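Local coordinates for protein disulfide isomerase (Salmonella enterica subsp. enterica serovar Typhimurium, PDB 3L9U) that probably transfers its redox-active disulfide to other proteins, as the thioredoxin-fold partner of DsbI in a system that forms disulfide bonds, at residues F103-A108 with I126-D131; H62-G67 with K155-Y160. All blocks are in the same frame, centred on the assembly; numbering follows the deposited sequence.

Interaction 1 of 2, residues F103-A108 with I126-D131; sequences FAWYAA and IKTGLD
The indole of Trp105 lies directly against the backbone of Gly129, with the CA of the glycine 3.6 Å above the ring plane. This is a CH-pi contact: Gly129 CA sits 3.8 Å from the centroid of the six-membered ring and 19° off its normal. With CG roughly anti to its own carbonyl carbon (chi1 -85°), Trp105 sends the ring out from the side of helix 97-111 and across to helix 122-133, both in the helical insertion of the DsbA-like thioredoxin fold. The edge of the six-membered ring reaches Ile126, Trp105 CZ2 lying 4.1 Å from Ile126 CA, while Thr128 leans obliquely on the pyrrole end, its CG2 3.7 Å from Trp105 CD1. Thr128 CG2, anti to the backbone N, also lies 4.2 Å from Ala108 CB. Ala104 completes the interface, its CB 3.9 Å from Thr128 O. The axes of the two short segments approach to 8.6 Å, with 134° between their N-to-C directions.

No hydrogen bond joins the two segments; the polar ends are served from nearby. Trp105 NE1 donates to Phe125 O, just before 126-131, and Thr128 OG1 is paired with Trp116 NE1. Phe125 also stacks on the indole and Phe77 meets it edge-to-face. The helix pair is thus held by apolar and CH-pi contacts, and the hydrogen bond from NE1 to Phe125 O probably restricts rotation of the indole.

Interaction 2 of 2, residues H62-G67 with K155-Y160; sequences HLETKG and KWKAAY
Over one face of the Trp156 indole lies the backbone N of His62, 3.5 Å above the ring plane and displaced toward the rim. The CB of His62 touches the benzo part of the same ring, 3.7 Å from Trp156 CZ3, and the Phe61 ring meets the indole with the planes at about 45°. Tyr160 presents its edge instead: Thr65 OG1 lies near the ring plane, 3.6 Å from Tyr160 CD2, and the two side chains cross at about a right angle. The imidazole of His62 leads away from the contact, with ND1 bonded to Ser74 OG and NE2 to Tyr32 N, and Phe30 and Phe77 meet it edge-to-face.

Leu63 has its CG anti to the backbone N (chi1 178°), and its CD1 reaches Ala159 and Tyr160. Leu63 CD1 packs 3.9 Å from Ala159 CB and 3.7 Å from Tyr160 CA. The leucine side chain lies near, without touching, Cys34 and Cys37, the probable redox-active pair. At the outer margin Glu64 and Lys157 cross obliquely in a long salt bridge, OE1 to NZ 3.5 Å. The lysine bends at its last torsion (chi4 -42°) to bring NZ there, although its CB points away from 62-67.

No direct hydrogen bond links the segments, but one water accepts from Glu64 N at 2.9 Å and donates to Trp156 O at the same distance. It joins the loop leaving edge strand 57-62 to segment 155-160, where the chain returns from the helical insertion. The contact has two apolar patches, the indole on His62 and Leu63 on Ala159 and Tyr160, beside a water bridge and a long salt bridge, which solvent probably weakens.

From the N terminus the chain forms strands 12-14 and 25-30, then helix 35-43, which carries Cys37 with Cys34 just before it. Strand 57-62, at one edge of the sheet, runs into 62-67, the first half of interaction 2. After helix 70-86 come helices 97-111 and 122-133, which meet in interaction 1 and close a loop of 17 residues. Segment 155-160 then returns to 62-67, closing a loop of 87 residues, so interaction 1 is nested within interaction 2. Interaction 1 lies inside the helical insertion of the DsbA-like fold; interaction 2 brings the chain leaving it back beside the loop where the chain enters. Phe77 touches both Trp105 and His62.

Interaction 1 of 2, residues F103-A108 with I126-D131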
ATOM      1  N   PHE A 103      -6.777  -8.008   2.872  1.00 11.36           N
ATOM      2  CA  PHE A 103      -7.778  -8.664   2.041  1.00 11.64           C
ATOM      3  C   PHE A 103      -9.111  -8.878   2.761  1.00 12.05           C
ATOM      4  O   PHE A 103     -10.160  -8.910   2.117  1.00 12.03           O
ATOM      5  CB  PHE A 103      -7.236  -9.948   1.408  1.00 11.96           C
ATOM      6  CG  PHE A 103      -6.371  -9.686   0.213  1.00 13.39           C
ATOM      7  CD1 PHE A 103      -6.943  -9.417  -1.018  1.00 14.82           C
ATOM      8  CD2 PHE A 103      -4.993  -9.653   0.326  1.00 15.08           C
ATOM      9  CE1 PHE A 103      -6.159  -9.147  -2.121  1.00 14.91           C
ATOM     10  CE2 PHE A 103      -4.196  -9.388  -0.778  1.00 15.03           C
ATOM     11  CZ  PHE A 103      -4.782  -9.138  -2.004  1.00 14.74           C
ATOM     12  N   ALA A 104      -9.079  -8.993   4.089  1.00 12.05           N
ATOM     13  CA  ALA A 104     -10.321  -9.079   4.854  1.00 12.41           C
ATOM     14  C   ALA A 104     -11.120  -7.785   4.719  1.00 11.38           C
ATOM     15  O   ALA A 104     -12.341  -7.804   4.519  1.00 12.16           O
ATOM     16  CB  ALA A 104     -10.036  -9.387   6.319  1.00 12.01           C
ATOM     17  N   TRP A 105     -10.425  -6.658   4.816  1.00 11.25           N
ATOM     18  CA  TRP A 105     -11.076  -5.363   4.641  1.00  9.48           C
ATOM     19  C   TRP A 105     -11.548  -5.126   3.205  1.00  9.77           C
ATOM     20  O   TRP A 105     -12.644  -4.614   2.989  1.00 10.93           O
ATOM     21  CB  TRP A 105     -10.169  -4.225   5.106  1.00 10.46           C
ATOM     22  CG  TRP A 105     -10.263  -3.946   6.583  1.00 11.07           C
ATOM     23  CD1 TRP A 105     -11.396  -3.948   7.349  1.00 12.03           C
ATOM     24  CD2 TRP A 105      -9.184  -3.591   7.461  1.00 10.91           C
ATOM     25  NE1 TRP A 105     -11.083  -3.634   8.650  1.00 11.99           N
ATOM     26  CE2 TRP A 105      -9.733  -3.409   8.745  1.00 11.72           C
ATOM     27  CE3 TRP A 105      -7.804  -3.420   7.287  1.00 11.90           C
ATOM     28  CZ2 TRP A 105      -8.956  -3.052   9.848  1.00 12.78           C
ATOM     29  CZ3 TRP A 105      -7.031  -3.069   8.376  1.00 12.18           C
ATOM     30  CH2 TRP A 105      -7.610  -2.888   9.647  1.00 11.81           C
ATOM     31  N   TYR A 106     -10.731  -5.498   2.226  1.00 10.34           N
ATOM     32  CA  TYR A 106     -11.141  -5.371   0.831  1.00 10.99           C
ATOM     33  C   TYR A 106     -12.445  -6.141   0.582  1.00 11.66           C
ATOM     34  O   TYR A 106     -13.395  -5.620  -0.015  1.00 11.89           O
ATOM     35  CB  TYR A 106     -10.059  -5.934  -0.094  1.00 10.06           C
ATOM     36  CG  TYR A 106      -8.908  -5.021  -0.482  1.00 10.95           C
ATOM     37  CD1 TYR A 106      -9.056  -3.632  -0.570  1.00 10.30           C
ATOM     38  CD2 TYR A 106      -7.676  -5.566  -0.826  1.00 10.98           C
ATOM     39  CE1 TYR A 106      -7.989  -2.821  -0.964  1.00 10.24           C
ATOM     40  CE2 TYR A 106      -6.612  -4.769  -1.223  1.00 10.19           C
ATOM     41  CZ  TYR A 106      -6.771  -3.401  -1.297  1.00 10.59           C
ATOM     42  OH  TYR A 106      -5.710  -2.626  -1.724  1.00 11.37           O
ATOM     43  N   ALA A 107     -12.481  -7.392   1.032  1.00 11.04           N
ATOM     44  CA  ALA A 107     -13.658  -8.231   0.830  1.00 11.46           C
ATOM     45  C   ALA A 107     -14.867  -7.635   1.540  1.00 11.08           C
ATOM     46  O   ALA A 107     -15.941  -7.493   0.955  1.00 12.46           O
ATOM     47  CB  ALA A 107     -13.398  -9.650   1.319  1.00 14.27           C
ATOM     48  N   ALA A 108     -14.696  -7.279   2.807  1.00 10.90           N
ATOM     49  CA  ALA A 108     -15.811  -6.731   3.565  1.00 10.68           C
ATOM     50  C   ALA A 108     -16.362  -5.479   2.893  1.00 10.94           C
ATOM     51  O   ALA A 108     -17.570  -5.344   2.708  1.00 12.46           O
ATOM     52  CB  ALA A 108     -15.395  -6.428   5.023  1.00 11.34           C
ATOM     53  N   ILE A 126     -11.941  -2.297  13.216  1.00 15.13           N
ATOM     54  CA  ILE A 126     -10.629  -2.821  13.567  1.00 16.29           C
ATOM     55  C   ILE A 126     -10.679  -4.337  13.747  1.00 16.83           C
ATOM     56  O   ILE A 126      -9.767  -5.053  13.321  1.00 16.77           O
ATOM     57  CB  ILE A 126     -10.082  -2.117  14.818  1.00 18.57           C
ATOM     58  CG1 ILE A 126      -9.663  -0.689  14.451  1.00 19.26           C
ATOM     59  CG2 ILE A 126      -8.906  -2.880  15.405  1.00 20.12           C
ATOM     60  CD1 ILE A 126      -9.544   0.233  15.642  1.00 23.10           C
ATOM     61  N   LYS A 127     -11.769  -4.819  14.337  1.00 16.33           N
ATOM     62  CA  LYS A 127     -11.987  -6.250  14.533  1.00 18.88           C
ATOM     63  C   LYS A 127     -11.924  -7.043  13.231  1.00 18.70           C
ATOM     64  O   LYS A 127     -11.375  -8.143  13.200  1.00 19.58           O
ATOM     65  CB  LYS A 127     -13.337  -6.499  15.225  1.00 23.02           C
ATOM     66  CG  LYS A 127     -13.646  -7.960  15.522  1.00 26.89           C
ATOM     67  CD  LYS A 127     -14.927  -8.079  16.344  1.00 29.62           C
ATOM     68  CE  LYS A 127     -14.946  -9.339  17.207  1.00 32.62           C
ATOM     69  NZ  LYS A 127     -15.015 -10.580  16.393  1.00 33.51           N
ATOM     70  N   THR A 128     -12.493  -6.500  12.155  1.00 16.87           N
ATOM     71  CA  THR A 128     -12.457  -7.195  10.874  1.00 16.50           C
ATOM     72  C   THR A 128     -11.018  -7.495  10.450  1.00 15.70           C
ATOM     73  O   THR A 128     -10.688  -8.628  10.093  1.00 16.62           O
ATOM     74  CB  THR A 128     -13.195  -6.405   9.766  1.00 16.79           C
ATOM     75  OG1 THR A 128     -14.596  -6.367  10.072  1.00 17.47           O
ATOM     76  CG2 THR A 128     -13.003  -7.078   8.418  1.00 18.18           C
ATOM     77  N   GLY A 129     -10.157  -6.485  10.517  1.00 15.84           N
ATOM     78  CA  GLY A 129      -8.768  -6.646  10.124  1.00 15.73           C
ATOM     79  C   GLY A 129      -7.967  -7.475  11.110  1.00 16.15           C
ATOM     80  O   GLY A 129      -7.217  -8.369  10.717  1.00 16.51           O
ATOM     81  N   LEU A 130      -8.124  -7.189  12.397  1.00 17.00           N
ATOM     82  CA  LEU A 130      -7.331  -7.879  13.407  1.00 18.22           C
ATOM     83  C   LEU A 130      -7.689  -9.356  13.521  1.00 18.22           C
ATOM     84  O   LEU A 130      -6.811 -10.196  13.706  1.00 19.67           O
ATOM     85  CB  LEU A 130      -7.449  -7.193  14.768  1.00 18.50           C
ATOM     86  CG  LEU A 130      -6.768  -5.829  14.925  1.00 18.82           C
ATOM     87  CD1 LEU A 130      -6.893  -5.355  16.377  1.00 20.66           C
ATOM     88  CD2 LEU A 130      -5.296  -5.880  14.514  1.00 17.80           C
ATOM     89  N   ASP A 131      -8.978  -9.669  13.420  1.00 17.12           N
ATOM     90  CA  ASP A 131      -9.423 -11.060  13.477  1.00 17.68           C
ATOM     91  C   ASP A 131      -8.797 -11.861  12.338  1.00 18.19           C
ATOM     92  O   ASP A 131      -8.344 -12.993  12.535  1.00 20.40           O
ATOM     93  CB  ASP A 131     -10.948 -11.144  13.394  1.00 20.47           C
ATOM     94  CG  ASP A 131     -11.624 -10.897  14.732  1.00 24.35           C
ATOM     95  OD1 ASP A 131     -10.922 -10.651  15.739  1.00 25.70           O
ATOM     96  OD2 ASP A 131     -12.867 -10.955  14.773  1.00 26.68           O
TER

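Interaction 2 of 2, residues H62-G67 with K155-Y160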
ATOM      1  N   HIS A  62      -0.510   3.447   3.059  1.00  8.51           N
ATOM      2  CA  HIS A  62      -1.961   3.568   3.141  1.00  9.67           C
ATOM      3  C   HIS A  62      -2.399   5.027   3.166  1.00 10.92           C
ATOM      4  O   HIS A  62      -1.764   5.871   3.806  1.00 12.71           O
ATOM      5  CB  HIS A  62      -2.557   2.802   4.328  1.00  9.56           C
ATOM      6  CG  HIS A  62      -4.043   2.663   4.243  1.00  9.75           C
ATOM      7  ND1 HIS A  62      -4.911   3.308   5.106  1.00  9.71           N
ATOM      8  CD2 HIS A  62      -4.824   1.993   3.361  1.00 10.67           C
ATOM      9  CE1 HIS A  62      -6.156   3.018   4.772  1.00 10.29           C
ATOM     10  NE2 HIS A  62      -6.133   2.223   3.714  1.00 10.56           N
ATOM     11  N   LEU A  63      -3.489   5.304   2.459  1.00  9.88           N
ATOM     12  CA  LEU A  63      -4.027   6.650   2.333  1.00  9.98           C
ATOM     13  C   LEU A  63      -5.077   6.861   3.419  1.00 10.92           C
ATOM     14  O   LEU A  63      -6.171   6.298   3.340  1.00 13.50           O
ATOM     15  CB  LEU A  63      -4.664   6.804   0.956  1.00 10.45           C
ATOM     16  CG  LEU A  63      -5.323   8.155   0.652  1.00 10.82           C
ATOM     17  CD1 LEU A  63      -4.315   9.296   0.634  1.00 12.59           C
ATOM     18  CD2 LEU A  63      -6.086   8.091  -0.672  1.00 11.55           C
ATOM     19  N   GLU A  64      -4.756   7.658   4.434  1.00 13.39           N
ATOM     20  CA  GLU A  64      -5.653   7.756   5.587  1.00 15.24           C
ATOM     21  C   GLU A  64      -6.900   8.596   5.325  1.00 16.85           C
ATOM     22  O   GLU A  64      -7.876   8.510   6.070  1.00 17.91           O
ATOM     23  CB  GLU A  64      -4.919   8.266   6.832  1.00 18.95           C
ATOM     24  CG  GLU A  64      -4.455   9.704   6.756  1.00 23.58           C
ATOM     25  CD  GLU A  64      -4.002  10.237   8.118  1.00 29.00           C
ATOM     26  OE1 GLU A  64      -2.803  10.117   8.447  1.00 30.83           O
ATOM     27  OE2 GLU A  64      -4.854  10.771   8.855  1.00 32.66           O
ATOM     28  N   THR A  65      -6.868   9.393   4.262  1.00 17.75           N
ATOM     29  CA  THR A  65      -7.913  10.385   4.010  1.00 19.50           C
ATOM     30  C   THR A  65      -9.202   9.815   3.408  1.00 18.66           C
ATOM     31  O   THR A  65     -10.256  10.448   3.467  1.00 21.51           O
ATOM     32  CB  THR A  65      -7.383  11.518   3.106  1.00 22.63           C
ATOM     33  OG1 THR A  65      -6.779  10.952   1.933  1.00 23.89           O
ATOM     34  CG2 THR A  65      -6.349  12.345   3.852  1.00 24.10           C
ATOM     35  N   LYS A  66      -9.119   8.614   2.851  1.00 17.37           N
ATOM     36  CA  LYS A  66     -10.253   8.011   2.157  1.00 15.54           C
ATOM     37  C   LYS A  66     -11.062   7.071   3.060  1.00 15.84           C
ATOM     38  O   LYS A  66     -10.498   6.332   3.862  1.00 17.00           O
ATOM     39  CB  LYS A  66      -9.744   7.246   0.938  1.00 17.23           C
ATOM     40  CG  LYS A  66     -10.810   6.795  -0.020  1.00 18.81           C
ATOM     41  CD  LYS A  66     -10.164   6.244  -1.288  1.00 20.75           C
ATOM     42  CE  LYS A  66     -11.207   5.852  -2.321  1.00 23.88           C
ATOM     43  NZ  LYS A  66     -11.882   7.033  -2.924  1.00 25.92           N
ATOM     44  N   GLY A  67     -12.385   7.099   2.919  1.00 16.09           N
ATOM     45  CA  GLY A  67     -13.248   6.252   3.723  1.00 15.69           C
ATOM     46  C   GLY A  67     -13.488   6.819   5.110  1.00 16.77           C
ATOM     47  O   GLY A  67     -12.915   7.840   5.472  1.00 19.80           O
ATOM     48  N   LYS A 155       5.178   9.156   7.846  1.00 12.74           N
ATOM     49  CA  LYS A 155       5.607   9.045   6.451  1.00 11.24           C
ATOM     50  C   LYS A 155       4.400   8.950   5.518  1.00 10.82           C
ATOM     51  O   LYS A 155       4.377   9.552   4.438  1.00 11.24           O
ATOM     52  CB  LYS A 155       6.493   7.814   6.249  1.00 13.22           C
ATOM     53  CG  LYS A 155       7.876   7.940   6.869  1.00 16.66           C
ATOM     54  CD  LYS A 155       8.780   6.773   6.502  1.00 21.09           C
ATOM     55  CE  LYS A 155       8.371   5.484   7.187  1.00 24.56           C
ATOM     56  NZ  LYS A 155       9.415   4.420   7.033  1.00 27.44           N
ATOM     57  N   TRP A 156       3.400   8.179   5.924  1.00 10.46           N
ATOM     58  CA  TRP A 156       2.266   7.947   5.042  1.00 11.56           C
ATOM     59  C   TRP A 156       1.404   9.183   4.854  1.00 11.90           C
ATOM     60  O   TRP A 156       0.532   9.190   3.995  1.00 13.23           O
ATOM     61  CB  TRP A 156       1.416   6.777   5.523  1.00 10.57           C
ATOM     62  CG  TRP A 156       2.091   5.447   5.400  1.00 10.27           C
ATOM     63  CD1 TRP A 156       3.308   5.179   4.832  1.00 10.69           C
ATOM     64  CD2 TRP A 156       1.577   4.197   5.863  1.00 10.16           C
ATOM     65  NE1 TRP A 156       3.573   3.823   4.906  1.00 10.02           N
ATOM     66  CE2 TRP A 156       2.524   3.203   5.535  1.00 10.68           C
ATOM     67  CE3 TRP A 156       0.394   3.820   6.517  1.00 10.11           C
ATOM     68  CZ2 TRP A 156       2.333   1.857   5.849  1.00 11.09           C
ATOM     69  CZ3 TRP A 156       0.205   2.482   6.832  1.00 10.33           C
ATOM     70  CH2 TRP A 156       1.170   1.513   6.490  1.00 12.10           C
ATOM     71  N   LYS A 157       1.639  10.233   5.641  1.00 12.20           N
ATOM     72  CA  LYS A 157       0.921  11.486   5.393  1.00 14.09           C
ATOM     73  C   LYS A 157       1.200  12.012   3.980  1.00 14.80           C
ATOM     74  O   LYS A 157       0.393  12.753   3.408  1.00 15.98           O
ATOM     75  CB  LYS A 157       1.264  12.543   6.445  1.00 14.80           C
ATOM     76  CG  LYS A 157       0.679  12.245   7.816  1.00 17.85           C
ATOM     77  CD  LYS A 157       1.061  13.318   8.823  1.00 23.85           C
ATOM     78  CE  LYS A 157       0.505  12.984  10.196  0.54 28.15           C
ATOM     79  NZ  LYS A 157      -0.889  12.463  10.117  0.40 31.46           N
ATOM     80  N   ALA A 158       2.340  11.615   3.423  1.00 12.95           N
ATOM     81  CA  ALA A 158       2.732  12.020   2.076  1.00 12.87           C
ATOM     82  C   ALA A 158       1.826  11.419   0.996  1.00 12.53           C
ATOM     83  O   ALA A 158       1.883  11.825  -0.169  1.00 14.33           O
ATOM     84  CB  ALA A 158       4.189  11.652   1.815  1.00 14.15           C
ATOM     85  N   ALA A 159       0.997  10.451   1.377  1.00 11.97           N
ATOM     86  CA  ALA A 159       0.180   9.734   0.397  1.00 10.92           C
ATOM     87  C   ALA A 159      -0.858  10.619  -0.277  1.00 11.66           C
ATOM     88  O   ALA A 159      -1.174  10.439  -1.452  1.00 12.14           O
ATOM     89  CB  ALA A 159      -0.501   8.530   1.041  1.00 12.34           C
ATOM     90  N   TYR A 160      -1.396  11.577   0.466  1.00 12.89           N
ATOM     91  CA  TYR A 160      -2.478  12.393  -0.060  1.00 15.75           C
ATOM     92  C   TYR A 160      -2.103  13.173  -1.326  1.00 15.54           C
ATOM     93  O   TYR A 160      -2.810  13.112  -2.337  1.00 15.00           O
ATOM     94  CB  TYR A 160      -3.010  13.349   1.006  1.00 20.61           C
ATOM     95  CG  TYR A 160      -4.095  14.237   0.469  1.00 25.97           C
ATOM     96  CD1 TYR A 160      -3.837  15.560   0.147  1.00 28.81           C
ATOM     97  CD2 TYR A 160      -5.368  13.738   0.236  1.00 29.52           C
ATOM     98  CE1 TYR A 160      -4.826  16.372  -0.361  1.00 32.33           C
ATOM     99  CE2 TYR A 160      -6.366  14.543  -0.269  1.00 32.61           C
ATOM    100  CZ  TYR A 160      -6.087  15.860  -0.570  1.00 34.91           C
ATOM    101  OH  TYR A 160      -7.078  16.668  -1.077  1.00 39.11           O
TER
HETATM  102  O   HOH W   1      -2.364   9.322   4.103  1.00 16.05           O